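Local coordinates for protein xyloglucan-specific endo-beta-1,4-glucanase BoGH9A (Bacteroides ovatus, PDB 6DHT) that cleaves the beta-1,4-linked glucan backbone of xyloglucan from within the chain, releasing xyloglucan oligosaccharides, at residues L185-Y190 / P212-E217; Y181-M186 / A272-Q277; A111-Y116 / Q200-P205; S162-Y167 / M218-D223; Q447-M452 / V558-S563. All coordinates share one frame; numbering follows the deposited sequence.

Interaction 1 (L185-Y190 / P212-E217); sequences LMQSIY and PDLLDE. With CA (calcium ion), chain D.
The tight half of this contact is built round the ring of Tyr190, which reaches across to Leu215, Leu214 and Pro212. Leu215 crosses the ring at about a right angle, and its CD2 stands over the centre of one face, 4.1 Å from the centroid and only 6° off the normal, a clear CH-pi contact. The other methyl, CD1, runs to the phenol end and lies 3.5 Å from Tyr190 OH, while Pro212 CG approaches the same oxygen at 3.6 Å. Tyr190 CG lies anti to its backbone N (chi1 173°), on the side of the N-terminal turn of helix 213-226, where Pro212 takes the N-cap position. Such helix-on-helix packing belongs to the (alpha/alpha)6 barrel of glycoside hydrolase family 9; the segments run nearly antiparallel, 160° between their directions, with axes 11.0 Å apart. An alanine in place of Tyr190 would probably open a gap beneath Leu215 and take the phenol oxygen away from Pro212 CG. Toward Met186 the packing is looser: its carbonyl O comes no nearer to Leu214 CD1 than 4.4 Å. Gln187 OE1 rests 3.6 Å from Leu215 CD2 and is buried without a polar partner, whereas NE2 is bonded to Gln277. On the other flank of helix 213-226 Asp213 OD1 and Asp216 OD2 bind a calcium ion, which a water molecule also ligates at 2.4 Å and whose shell Glu206, Asn209 and Thr211 complete.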
# COMPACT_ATOMS: atom_id res chain seq x y z
N LEU A 185 -0.31 -7.20 3.47
CA LEU A 185 0.93 -6.44 3.29
C LEU A 185 1.24 -5.62 4.54
O LEU A 185 2.36 -5.67 5.05
CB LEU A 185 0.83 -5.54 2.05
CG LEU A 185 2.06 -4.66 1.80
CD1 LEU A 185 3.32 -5.48 1.63
CD2 LEU A 185 1.82 -3.79 0.59
N MET A 186 0.26 -4.88 5.06
CA MET A 186 0.50 -4.03 6.21
C MET A 186 0.86 -4.87 7.42
O MET A 186 1.74 -4.50 8.20
CB MET A 186 -0.66 -3.08 6.48
CG MET A 186 -0.81 -2.03 5.39
SD MET A 186 -2.12 -0.85 5.67
CE MET A 186 -3.54 -1.81 5.25
N GLN A 187 0.18 -5.99 7.58
CA GLN A 187 0.46 -6.89 8.71
C GLN A 187 1.79 -7.63 8.56
O GLN A 187 2.36 -8.11 9.55
CB GLN A 187 -0.74 -7.85 8.96
CG GLN A 187 -1.90 -7.09 9.56
CD GLN A 187 -3.09 -7.91 10.06
OE1 GLN A 187 -3.89 -7.37 10.83
NE2 GLN A 187 -3.26 -9.13 9.59
N SER A 188 2.32 -7.75 7.34
CA SER A 188 3.68 -8.27 7.16
C SER A 188 4.67 -7.29 7.79
O SER A 188 5.57 -7.69 8.55
CB SER A 188 4.02 -8.46 5.67
OG SER A 188 3.15 -9.40 5.05
N ILE A 189 4.52 -6.00 7.53
CA ILE A 189 5.45 -5.02 8.08
C ILE A 189 5.23 -4.86 9.60
O ILE A 189 6.19 -4.71 10.38
CB ILE A 189 5.38 -3.67 7.28
CG1 ILE A 189 6.24 -3.74 6.00
CG2 ILE A 189 5.84 -2.47 8.09
CD1 ILE A 189 5.86 -4.74 5.02
N TYR A 190 3.98 -4.91 10.02
CA TYR A 190 3.66 -4.89 11.45
C TYR A 190 4.50 -5.90 12.26
O TYR A 190 5.05 -5.58 13.32
CB TYR A 190 2.16 -5.17 11.65
CG TYR A 190 1.82 -5.33 13.11
CD1 TYR A 190 1.60 -4.21 13.91
CD2 TYR A 190 1.73 -6.60 13.67
CE1 TYR A 190 1.35 -4.36 15.28
CE2 TYR A 190 1.47 -6.75 14.99
CZ TYR A 190 1.25 -5.64 15.78
OH TYR A 190 1.01 -5.86 17.14
N PRO A 212 -2.58 -2.17 19.46
CA PRO A 212 -1.94 -1.27 18.48
C PRO A 212 -2.93 -0.78 17.43
O PRO A 212 -3.72 -1.54 16.87
CB PRO A 212 -0.85 -2.14 17.84
CG PRO A 212 -0.50 -3.15 18.95
CD PRO A 212 -1.85 -3.46 19.56
N ASP A 213 -2.86 0.52 17.19
CA ASP A 213 -3.81 1.20 16.32
C ASP A 213 -3.82 0.63 14.90
O ASP A 213 -4.89 0.57 14.29
CB ASP A 213 -3.56 2.71 16.27
CG ASP A 213 -4.05 3.45 17.50
OD1 ASP A 213 -4.55 2.80 18.45
OD2 ASP A 213 -3.91 4.69 17.52
N LEU A 214 -2.67 0.21 14.36
CA LEU A 214 -2.67 -0.46 13.06
C LEU A 214 -3.59 -1.67 13.08
O LEU A 214 -4.36 -1.87 12.14
CB LEU A 214 -1.27 -0.85 12.60
CG LEU A 214 -1.19 -1.53 11.23
CD1 LEU A 214 0.14 -1.14 10.58
CD2 LEU A 214 -1.34 -3.01 11.28
N LEU A 215 -3.54 -2.47 14.15
CA LEU A 215 -4.39 -3.65 14.23
C LEU A 215 -5.85 -3.27 14.43
O LEU A 215 -6.72 -3.92 13.86
CB LEU A 215 -3.95 -4.56 15.36
CG LEU A 215 -2.60 -5.24 15.19
CD1 LEU A 215 -2.35 -6.24 16.34
CD2 LEU A 215 -2.45 -5.94 13.84
N ASP A 216 -6.14 -2.22 15.20
CA ASP A 216 -7.53 -1.74 15.27
C ASP A 216 -8.07 -1.44 13.89
O ASP A 216 -9.22 -1.80 13.53
CB ASP A 216 -7.67 -0.49 16.11
CG ASP A 216 -7.38 -0.72 17.59
OD1 ASP A 216 -7.95 -1.66 18.20
OD2 ASP A 216 -6.58 0.07 18.12
N GLU A 217 -7.27 -0.74 13.09
CA GLU A 217 -7.73 -0.38 11.77
C GLU A 217 -7.96 -1.61 10.89
O GLU A 217 -9.00 -1.72 10.24
CB GLU A 217 -6.76 0.59 11.08
CG GLU A 217 -7.35 1.23 9.81
CD GLU A 217 -8.60 2.05 10.12
OE1 GLU A 217 -8.54 2.92 11.02
OE2 GLU A 217 -9.67 1.77 9.51
CA CA D . -5.53 1.17 19.83
O HOH W 1 -4.36 2.13 21.65

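Interaction 2 (Y181-M186 / A272-Q277); sequences YSIGLM and AAVMAQ
Ile183 and Val274 meet methyl to methyl, CG2 against CG2 at 3.4 Å, closer than carbon atoms usually pack. Both of these methyls are anti to their own backbone N. In Val274 that arrangement places CG1 between N and the carbonyl carbon, the crowded position, and chi1 has opened to 81°. The two side chains cross at about a right angle, and Val274 CG2 also reaches Gly184 N at 3.8 Å. Helices 176-192 and 265-281, both part of the (alpha/alpha)6 barrel, run here in broadly the same direction, 38° apart, with their axes 9.2 Å from each other. Gly184 and Val274 mark the close point, their CA atoms separated by 5.5 Å. One turn on, the side chain of Gln277 starts with CG anti to the backbone N and continues extended, which carries its amide to the backbone of Gly184. NE2 donates to Gly184 O over 3.2 Å along an almost straight line, 178° at the hydrogen, arriving on a lone pair in the carbonyl plane; the acceptor also lies in the plane of the Gln277 amide. Gly184 O takes a second bond from Ser188 OG. Gln277 OE1, 3.5 Å from Gly184 CA, accepts from Gln187 NE2, and with both ends engaged the amide is held against rotation.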
# COMPACT_ATOMS: atom_id res chain seq x y z
N TYR A 181 -5.47 -8.61 0.56
CA TYR A 181 -4.09 -8.34 0.16
C TYR A 181 -3.52 -7.15 0.94
O TYR A 181 -2.38 -7.18 1.46
CB TYR A 181 -4.02 -8.00 -1.33
CG TYR A 181 -2.73 -7.33 -1.66
CD1 TYR A 181 -1.54 -8.04 -1.82
CD2 TYR A 181 -2.69 -5.95 -1.79
CE1 TYR A 181 -0.35 -7.37 -2.10
CE2 TYR A 181 -1.53 -5.29 -2.06
CZ TYR A 181 -0.35 -6.00 -2.21
OH TYR A 181 0.83 -5.32 -2.51
N SER A 182 -4.30 -6.08 1.01
CA SER A 182 -3.84 -4.85 1.64
C SER A 182 -3.48 -5.06 3.12
O SER A 182 -2.42 -4.62 3.59
CB SER A 182 -4.88 -3.75 1.52
OG SER A 182 -5.06 -3.33 0.15
N ILE A 183 -4.37 -5.70 3.85
CA ILE A 183 -4.12 -6.05 5.24
C ILE A 183 -2.92 -7.00 5.31
O ILE A 183 -2.05 -6.82 6.15
CB ILE A 183 -5.34 -6.71 5.85
CG1 ILE A 183 -6.52 -5.75 5.91
CG2 ILE A 183 -5.00 -7.21 7.22
CD1 ILE A 183 -7.86 -6.40 6.13
N GLY A 184 -2.85 -7.97 4.40
CA GLY A 184 -1.74 -8.91 4.40
C GLY A 184 -0.38 -8.23 4.29
O GLY A 184 0.57 -8.63 4.97
N LEU A 185 -0.31 -7.20 3.47
CA LEU A 185 0.93 -6.44 3.29
C LEU A 185 1.24 -5.62 4.54
O LEU A 185 2.36 -5.67 5.05
CB LEU A 185 0.83 -5.54 2.05
CG LEU A 185 2.06 -4.66 1.80
CD1 LEU A 185 3.32 -5.48 1.63
CD2 LEU A 185 1.82 -3.79 0.59
N MET A 186 0.26 -4.88 5.06
CA MET A 186 0.50 -4.03 6.21
C MET A 186 0.86 -4.87 7.42
O MET A 186 1.74 -4.50 8.20
CB MET A 186 -0.66 -3.08 6.48
CG MET A 186 -0.81 -2.03 5.39
SD MET A 186 -2.12 -0.85 5.67
CE MET A 186 -3.54 -1.81 5.25
N ALA A 272 -8.39 -16.61 3.46
CA ALA A 272 -7.77 -17.63 4.29
C ALA A 272 -6.41 -17.17 4.80
O ALA A 272 -6.10 -17.30 5.97
CB ALA A 272 -7.65 -18.92 3.53
N ALA A 273 -5.62 -16.59 3.91
CA ALA A 273 -4.26 -16.16 4.26
C ALA A 273 -4.32 -15.08 5.33
O ALA A 273 -3.63 -15.15 6.33
CB ALA A 273 -3.54 -15.67 3.04
N VAL A 274 -5.12 -14.04 5.09
CA VAL A 274 -5.15 -12.92 6.02
C VAL A 274 -5.81 -13.29 7.34
O VAL A 274 -5.45 -12.79 8.38
CB VAL A 274 -5.77 -11.67 5.36
CG1 VAL A 274 -7.28 -11.71 5.34
CG2 VAL A 274 -5.29 -10.40 6.04
N MET A 275 -6.76 -14.22 7.30
CA MET A 275 -7.39 -14.64 8.54
C MET A 275 -6.44 -15.52 9.38
O MET A 275 -6.35 -15.34 10.58
CB MET A 275 -8.73 -15.34 8.25
CG MET A 275 -9.80 -14.36 7.79
SD MET A 275 -10.23 -13.22 9.09
CE MET A 275 -11.25 -12.07 8.18
N ALA A 276 -5.71 -16.40 8.71
CA ALA A 276 -4.69 -17.20 9.40
C ALA A 276 -3.59 -16.28 9.99
O ALA A 276 -3.18 -16.45 11.15
CB ALA A 276 -4.10 -18.20 8.44
N GLN A 277 -3.11 -15.32 9.19
CA GLN A 277 -2.17 -14.32 9.67
C GLN A 277 -2.74 -13.58 10.88
O GLN A 277 -2.10 -13.46 11.92
CB GLN A 277 -1.90 -13.32 8.54
CG GLN A 277 -0.78 -12.30 8.77
CD GLN A 277 -0.79 -11.19 7.74
OE1 GLN A 277 -1.83 -10.59 7.47
NE2 GLN A 277 0.35 -10.94 7.15

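Interaction 3 (A111-Y116 / Q200-P205); sequences ALKSFY and QKINIP. With EDO (1,2-ethanediol), chain G.
Ile204 and Pro205 both come obliquely to the ring of Tyr116: Pro205 CD lies 3.6 Å from Tyr116 CE1, and Ile204 CG2 touches Tyr116 CB at 3.9 Å, where the ring is attached. In the catalytic (alpha/alpha)6 barrel this contact joins helix 105-117 to the irregular loop that leads into helix 213-226. On the same helix as Tyr116, the Phe115 ring has Leu112 O in its plane at the edge and meets Trp166 edge-to-face. The flat amide of Gln200 is set against a methyl, with OE1 3.4 Å from Leu112 CD2 and NE2 bonded to Asp109. The side chains of Ile202 and Leu112 cross at about a right angle, Ile202 CD1 reaching Leu112 CG at 3.8 Å. Lys113 slides past Ile204 in the opposite direction, its CD 3.6 Å from Ile204 CG2. Bends at chi2 (58°) and chi4 (-69°) bring NZ to the loop, and the ammonium group also donates to Tyr128 O and to O1 of a 1,2-ethanediol probably left by crystallisation. Lys113 NZ donates to Asn203 O from above its carbonyl plane and to Ile202 O nearly along the C=O axis, both at 3.0 Å.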
# COMPACT_ATOMS: atom_id res chain seq x y z
N ALA A 111 -0.73 7.98 6.22
CA ALA A 111 -1.01 6.87 5.32
C ALA A 111 -1.91 5.83 5.99
O ALA A 111 -2.82 5.28 5.36
CB ALA A 111 0.28 6.26 4.85
N LEU A 112 -1.65 5.54 7.27
CA LEU A 112 -2.51 4.63 8.01
C LEU A 112 -3.86 5.25 8.32
O LEU A 112 -4.90 4.56 8.21
CB LEU A 112 -1.78 4.22 9.29
CG LEU A 112 -2.53 3.22 10.17
CD1 LEU A 112 -2.90 1.94 9.44
CD2 LEU A 112 -1.66 2.90 11.38
N LYS A 113 -3.88 6.52 8.67
CA LYS A 113 -5.11 7.21 9.02
C LYS A 113 -6.04 7.33 7.81
O LYS A 113 -7.26 7.49 7.98
CB LYS A 113 -4.77 8.58 9.60
CG LYS A 113 -5.90 9.41 10.15
CD LYS A 113 -6.68 8.73 11.25
CE LYS A 113 -7.67 9.73 11.88
NZ LYS A 113 -7.03 10.82 12.66
N SER A 114 -5.50 7.25 6.59
CA SER A 114 -6.34 7.29 5.40
C SER A 114 -7.40 6.19 5.43
O SER A 114 -8.53 6.39 4.93
CB SER A 114 -5.49 7.13 4.14
OG SER A 114 -5.02 5.80 3.94
N PHE A 115 -7.06 5.04 6.00
CA PHE A 115 -7.98 3.92 6.08
C PHE A 115 -9.20 4.26 6.96
O PHE A 115 -10.33 3.87 6.65
CB PHE A 115 -7.27 2.67 6.61
CG PHE A 115 -6.31 2.09 5.61
CD1 PHE A 115 -5.01 2.56 5.51
CD2 PHE A 115 -6.72 1.06 4.76
CE1 PHE A 115 -4.14 2.03 4.55
CE2 PHE A 115 -5.86 0.54 3.82
CZ PHE A 115 -4.57 1.04 3.71
N TYR A 116 -8.96 5.01 8.04
CA TYR A 116 -10.04 5.49 8.89
C TYR A 116 -11.04 6.32 8.07
O TYR A 116 -12.25 6.12 8.16
CB TYR A 116 -9.49 6.26 10.10
CG TYR A 116 -10.55 7.10 10.77
CD1 TYR A 116 -11.46 6.54 11.66
CD2 TYR A 116 -10.65 8.45 10.51
CE1 TYR A 116 -12.44 7.31 12.26
CE2 TYR A 116 -11.62 9.23 11.11
CZ TYR A 116 -12.51 8.65 11.99
OH TYR A 116 -13.49 9.41 12.59
N GLN A 200 2.77 3.87 18.21
CA GLN A 200 2.13 4.77 17.26
C GLN A 200 0.72 5.10 17.67
O GLN A 200 -0.06 4.20 17.91
CB GLN A 200 2.13 4.08 15.90
CG GLN A 200 1.54 4.90 14.74
CD GLN A 200 1.37 4.08 13.49
OE1 GLN A 200 0.94 2.94 13.52
NE2 GLN A 200 1.68 4.70 12.35
N LYS A 201 0.36 6.38 17.71
CA LYS A 201 -1.02 6.76 17.97
C LYS A 201 -1.49 7.76 16.92
O LYS A 201 -0.87 8.79 16.71
CB LYS A 201 -1.19 7.30 19.40
CG LYS A 201 -0.92 6.24 20.51
CD LYS A 201 -1.96 5.10 20.49
CE LYS A 201 -1.69 4.03 21.54
NZ LYS A 201 -0.26 3.58 21.57
N ILE A 202 -2.58 7.42 16.26
CA ILE A 202 -3.02 8.20 15.09
C ILE A 202 -4.38 8.88 15.27
O ILE A 202 -4.97 9.38 14.29
CB ILE A 202 -3.06 7.32 13.82
CG1 ILE A 202 -3.98 6.12 13.99
CG2 ILE A 202 -1.65 6.85 13.47
CD1 ILE A 202 -4.28 5.39 12.71
N ASN A 203 -4.85 8.94 16.50
CA ASN A 203 -6.11 9.60 16.83
C ASN A 203 -7.29 9.06 16.03
O ASN A 203 -7.94 9.78 15.27
CB ASN A 203 -5.98 11.12 16.68
CG ASN A 203 -7.22 11.85 17.17
OD1 ASN A 203 -7.91 11.39 18.07
ND2 ASN A 203 -7.53 12.97 16.55
N ILE A 204 -7.52 7.77 16.20
CA ILE A 204 -8.72 7.09 15.74
C ILE A 204 -9.55 6.73 16.98
O ILE A 204 -9.06 6.83 18.10
CB ILE A 204 -8.40 5.83 14.91
CG1 ILE A 204 -7.44 4.89 15.66
CG2 ILE A 204 -7.81 6.23 13.57
CD1 ILE A 204 -7.25 3.54 15.01
N PRO A 205 -10.81 6.33 16.80
CA PRO A 205 -11.64 6.03 17.97
C PRO A 205 -11.02 4.99 18.90
O PRO A 205 -11.28 5.00 20.11
CB PRO A 205 -12.96 5.55 17.36
CG PRO A 205 -13.01 6.25 16.04
CD PRO A 205 -11.59 6.26 15.56
C1 EDO G . -3.27 11.94 12.70
O1 EDO G . -4.49 12.50 12.18
C2 EDO G . -2.66 10.98 11.68
O2 EDO G . -2.30 11.67 10.47

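Interaction 4 (S162-Y167 / M218-D223); sequences SSKGWY and MQFNLD
Met218 opens the contact by touching the indole of Trp166, its CE 4.1 Å from Trp166 CH2. The segments join a barrel helix to a loop: helix 213-226 of the (alpha/alpha)6 fold is overlaid by residues 162-167, which lead toward the active-site region; the side chain of Trp166 is about 10 Å from that of Asp171, a predicted catalytic residue. Gln219 turns its CB away from the loop, but its OE1 accepts from a water that in turn accepts from Lys164 NZ. Phe220 works with both backbone and ring. Its carbonyl O accepts a hydrogen bond from Gly165 N, which lies above the carbonyl plane, while Lys164 CE makes a CH-pi contact over one ring face, toward the rim, 3.6 Å from Phe220 CE1, and Gly165 O is in plane at the edge; Arg119 adds a cation-pi contact. Asn221 comes next, its CB in a CH-pi contact 3.4 Å from the centroid of the six-membered ring of Trp166. Amide and indole planes differ by just 12°, so the two lie nearly flat on each other. Asn221 OD1 accepts a hydrogen bond from Trp166 N at 3.0 Å and sits 3.2 Å from Gly165 CA; a CB on Gly165 would crowd that oxygen, and the backbone angles by themselves call for glycine. Indole NE1 is held by Glu217. At the end of the segment Asp223, with CG anti to the backbone N (chi1 -161°), forms a salt bridge to Lys164, NZ meeting OD2 at 2.8 Å on the anti side, 17° out of the carboxylate plane.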
# COMPACT_ATOMS: atom_id res chain seq x y z
N SER A 162 -23.78 -7.24 5.83
CA SER A 162 -22.34 -7.33 5.55
C SER A 162 -21.72 -5.94 5.73
O SER A 162 -21.34 -5.27 4.75
CB SER A 162 -22.11 -7.86 4.13
OG SER A 162 -20.77 -8.30 3.91
N SER A 163 -21.65 -5.52 6.99
CA SER A 163 -21.35 -4.14 7.36
C SER A 163 -19.89 -3.97 7.77
O SER A 163 -19.19 -4.95 8.02
CB SER A 163 -22.26 -3.71 8.50
OG SER A 163 -21.91 -4.36 9.71
N LYS A 164 -19.48 -2.70 7.84
CA LYS A 164 -18.10 -2.29 8.17
C LYS A 164 -17.22 -2.51 6.96
O LYS A 164 -17.69 -2.68 5.84
CB LYS A 164 -17.57 -2.96 9.44
CG LYS A 164 -18.43 -2.67 10.67
CD LYS A 164 -18.00 -3.48 11.87
CE LYS A 164 -16.68 -3.01 12.40
NZ LYS A 164 -16.39 -3.73 13.67
N GLY A 165 -15.91 -2.50 7.17
CA GLY A 165 -14.99 -2.52 6.05
C GLY A 165 -14.77 -1.16 5.42
O GLY A 165 -15.50 -0.19 5.68
N TRP A 166 -13.75 -1.09 4.58
CA TRP A 166 -13.38 0.16 3.92
C TRP A 166 -13.96 0.28 2.50
O TRP A 166 -14.04 -0.71 1.79
CB TRP A 166 -11.86 0.29 3.75
CG TRP A 166 -11.05 0.09 5.00
CD1 TRP A 166 -11.14 0.80 6.16
CD2 TRP A 166 -9.99 -0.86 5.18
NE1 TRP A 166 -10.20 0.34 7.06
CE2 TRP A 166 -9.49 -0.67 6.48
CE3 TRP A 166 -9.43 -1.83 4.36
CZ2 TRP A 166 -8.43 -1.43 6.97
CZ3 TRP A 166 -8.37 -2.58 4.86
CH2 TRP A 166 -7.88 -2.37 6.14
N TYR A 167 -14.26 1.49 2.07
CA TYR A 167 -14.37 1.76 0.65
C TYR A 167 -13.03 1.41 0.01
O TYR A 167 -11.96 1.73 0.54
CB TYR A 167 -14.67 3.22 0.39
CG TYR A 167 -15.97 3.74 0.93
CD1 TYR A 167 -17.17 3.11 0.67
CD2 TYR A 167 -15.99 4.90 1.71
CE1 TYR A 167 -18.35 3.61 1.16
CE2 TYR A 167 -17.17 5.39 2.22
CZ TYR A 167 -18.34 4.75 1.93
OH TYR A 167 -19.53 5.23 2.43
N MET A 218 -7.01 -2.54 10.90
CA MET A 218 -7.19 -3.74 10.13
C MET A 218 -8.46 -4.44 10.55
O MET A 218 -9.19 -4.94 9.71
CB MET A 218 -6.00 -4.71 10.27
CG MET A 218 -4.61 -4.13 9.96
SD MET A 218 -4.39 -3.46 8.30
CE MET A 218 -4.63 -1.72 8.62
N GLN A 219 -8.70 -4.50 11.86
CA GLN A 219 -9.86 -5.26 12.35
C GLN A 219 -11.16 -4.69 11.83
O GLN A 219 -12.13 -5.44 11.63
CB GLN A 219 -9.86 -5.30 13.88
CG GLN A 219 -10.19 -6.69 14.45
CD GLN A 219 -11.66 -7.11 14.34
OE1 GLN A 219 -12.59 -6.33 14.62
NE2 GLN A 219 -11.88 -8.35 13.93
N PHE A 220 -11.19 -3.38 11.59
CA PHE A 220 -12.42 -2.77 11.09
C PHE A 220 -12.83 -3.41 9.77
O PHE A 220 -14.02 -3.57 9.48
CB PHE A 220 -12.28 -1.27 10.90
CG PHE A 220 -13.61 -0.61 10.73
CD1 PHE A 220 -14.36 -0.26 11.83
CD2 PHE A 220 -14.15 -0.42 9.47
CE1 PHE A 220 -15.62 0.33 11.68
CE2 PHE A 220 -15.41 0.17 9.32
CZ PHE A 220 -16.14 0.52 10.44
N ASN A 221 -11.84 -3.76 8.95
CA ASN A 221 -12.10 -4.44 7.70
C ASN A 221 -12.18 -5.97 7.89
O ASN A 221 -13.00 -6.61 7.27
CB ASN A 221 -11.09 -4.07 6.61
CG ASN A 221 -11.58 -4.46 5.23
OD1 ASN A 221 -12.39 -3.74 4.64
ND2 ASN A 221 -11.12 -5.59 4.70
N LEU A 222 -11.31 -6.57 8.71
CA LEU A 222 -11.40 -8.01 8.99
C LEU A 222 -12.79 -8.42 9.47
O LEU A 222 -13.30 -9.48 9.09
CB LEU A 222 -10.37 -8.42 10.03
CG LEU A 222 -8.90 -8.36 9.53
CD1 LEU A 222 -7.89 -8.36 10.70
CD2 LEU A 222 -8.60 -9.47 8.50
N ASP A 223 -13.39 -7.58 10.31
CA ASP A 223 -14.71 -7.90 10.85
C ASP A 223 -15.73 -7.96 9.72
O ASP A 223 -16.57 -8.87 9.68
CB ASP A 223 -15.12 -6.85 11.88
CG ASP A 223 -16.21 -7.33 12.80
OD1 ASP A 223 -16.32 -8.55 13.02
OD2 ASP A 223 -16.94 -6.46 13.32
O HOH W 2 -13.51 -3.70 14.26
O HOH W 3 -12.39 -2.79 1.97

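Interaction 5 (Q447-M452 / V558-S563); sequences QGVSLM and VALASS
Gly448 receives the forked end of Leu560. Leu560 CD1 lies 3.5 Å from the carbonyl carbon of Gly448, and CD2 is 4.0 Å from its CA. The absence of a side chain is what permits this, since a CB on Gly448 would point at the partner helix and come within 2.6 Å of Leu560 CD2, a clash. The leucine reaches this site with CG anti to its backbone N (chi1 -168°), its CD1 and CD2 lying against the main chain of Gly448. Val449 follows and marks the nearest passage of the helices, its CA 5.4 Å from that of Leu560. Its CG2 does the packing, 3.8 Å from Ala559 CB and slightly farther from Leu560 CB, so one methyl fills the angle between two successive residues. Met452, a turn later, is bent at chi2 (-78°) and again at chi3, and this curl folds it round Ser563. Both CG and CE of Met452 lie 3.6 Å from Ser563 OG, while CE also touches the serine CB at 3.7 Å. An alanine at Met452 would probably take away the CG and CE contacts on Ser563 and open a gap between the helices at this end. The crossing is 44°, and the side chains in contact are apolar apart from that of Ser563. It joins two helices of the (alpha/alpha)6 barrel, 439-458 and 551-567; beyond them, helix 395-416 packs on Gln447, Ser450 and Leu451, helix 461-474 touches Leu451, Leu560 and Ala561, and helix 105-117 lies against Val558, Ala561 and Ser562.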
# COMPACT_ATOMS: atom_id res chain seq x y z
N GLN A 447 8.80 -1.98 -4.73
CA GLN A 447 10.23 -2.21 -4.94
C GLN A 447 11.02 -1.79 -3.69
O GLN A 447 11.89 -2.51 -3.21
CB GLN A 447 10.70 -1.43 -6.16
CG GLN A 447 12.11 -1.62 -6.59
CD GLN A 447 12.37 -0.80 -7.83
OE1 GLN A 447 12.77 0.35 -7.74
NE2 GLN A 447 12.04 -1.35 -8.98
N GLY A 448 10.68 -0.61 -3.16
CA GLY A 448 11.23 -0.15 -1.90
C GLY A 448 11.02 -1.12 -0.75
O GLY A 448 11.95 -1.39 0.00
N VAL A 449 9.81 -1.63 -0.60
CA VAL A 449 9.50 -2.61 0.45
C VAL A 449 10.40 -3.84 0.28
O VAL A 449 10.95 -4.36 1.27
CB VAL A 449 8.01 -3.02 0.41
CG1 VAL A 449 7.73 -4.17 1.38
CG2 VAL A 449 7.11 -1.85 0.77
N SER A 450 10.53 -4.32 -0.95
CA SER A 450 11.37 -5.48 -1.27
C SER A 450 12.83 -5.22 -0.88
O SER A 450 13.51 -6.08 -0.27
CB SER A 450 11.24 -5.85 -2.73
OG SER A 450 9.91 -6.10 -3.08
N LEU A 451 13.33 -4.02 -1.19
CA LEU A 451 14.71 -3.65 -0.81
C LEU A 451 14.88 -3.57 0.69
O LEU A 451 15.93 -3.95 1.22
CB LEU A 451 15.06 -2.30 -1.47
CG LEU A 451 15.24 -2.39 -2.98
CD1 LEU A 451 15.26 -1.01 -3.61
CD2 LEU A 451 16.54 -3.15 -3.32
N MET A 452 13.88 -3.06 1.39
CA MET A 452 13.92 -3.02 2.84
C MET A 452 14.02 -4.45 3.41
O MET A 452 14.81 -4.73 4.32
CB MET A 452 12.68 -2.24 3.32
CG MET A 452 12.56 -2.03 4.82
SD MET A 452 11.99 -3.48 5.74
CE MET A 452 10.33 -3.66 5.05
N VAL A 558 1.96 2.75 3.56
CA VAL A 558 2.12 2.43 4.99
C VAL A 558 3.30 1.49 5.20
O VAL A 558 4.11 1.68 6.11
CB VAL A 558 0.84 1.75 5.52
CG1 VAL A 558 1.09 1.08 6.88
CG2 VAL A 558 -0.32 2.72 5.64
N ALA A 559 3.40 0.48 4.33
CA ALA A 559 4.50 -0.49 4.44
C ALA A 559 5.86 0.18 4.35
O ALA A 559 6.72 -0.05 5.23
CB ALA A 559 4.38 -1.58 3.39
N LEU A 560 6.08 0.99 3.33
CA LEU A 560 7.42 1.56 3.13
C LEU A 560 7.68 2.71 4.10
O LEU A 560 8.74 2.78 4.71
CB LEU A 560 7.67 2.02 1.68
CG LEU A 560 9.15 2.33 1.43
CD1 LEU A 560 10.10 1.15 1.76
CD2 LEU A 560 9.32 2.79 0.00
N ALA A 561 6.73 3.62 4.26
CA ALA A 561 6.98 4.76 5.15
C ALA A 561 7.22 4.32 6.60
O ALA A 561 8.08 4.88 7.28
CB ALA A 561 5.85 5.72 5.09
N SER A 562 6.43 3.35 7.08
CA SER A 562 6.55 2.92 8.46
C SER A 562 7.87 2.23 8.67
O SER A 562 8.55 2.50 9.67
CB SER A 562 5.46 1.95 8.83
OG SER A 562 4.17 2.53 8.62
N SER A 563 8.25 1.33 7.77
CA SER A 563 9.51 0.62 7.93
C SER A 563 10.73 1.53 7.80
O SER A 563 11.68 1.40 8.57
CB SER A 563 9.61 -0.58 6.98
OG SER A 563 9.62 -0.20 5.62

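The five contacts are linked through shared and touching residues. Interactions 1 and 2 share Leu185 and Met186 on helix 176-192, with centres 10 Å apart. Met186 is a common hub: its CE lies 3.4 Å from Phe115 CZ of interaction 3 and 3.5 Å from Met218 CE of interaction 4, and its SD lies 3.9 Å from Val558 CG1 of interaction 5. Polar links supplement this packing. Asp213 OD2 of the calcium site probably accepts from Ile202 N (3.3 Å), tying interaction 1 to interaction 3. In interaction 4 the Trp166 side chain is about 10 Å from that of Asp171, the predicted nucleophile; the centres of interactions 4 and 5 are 24 Å apart, and the two do not touch.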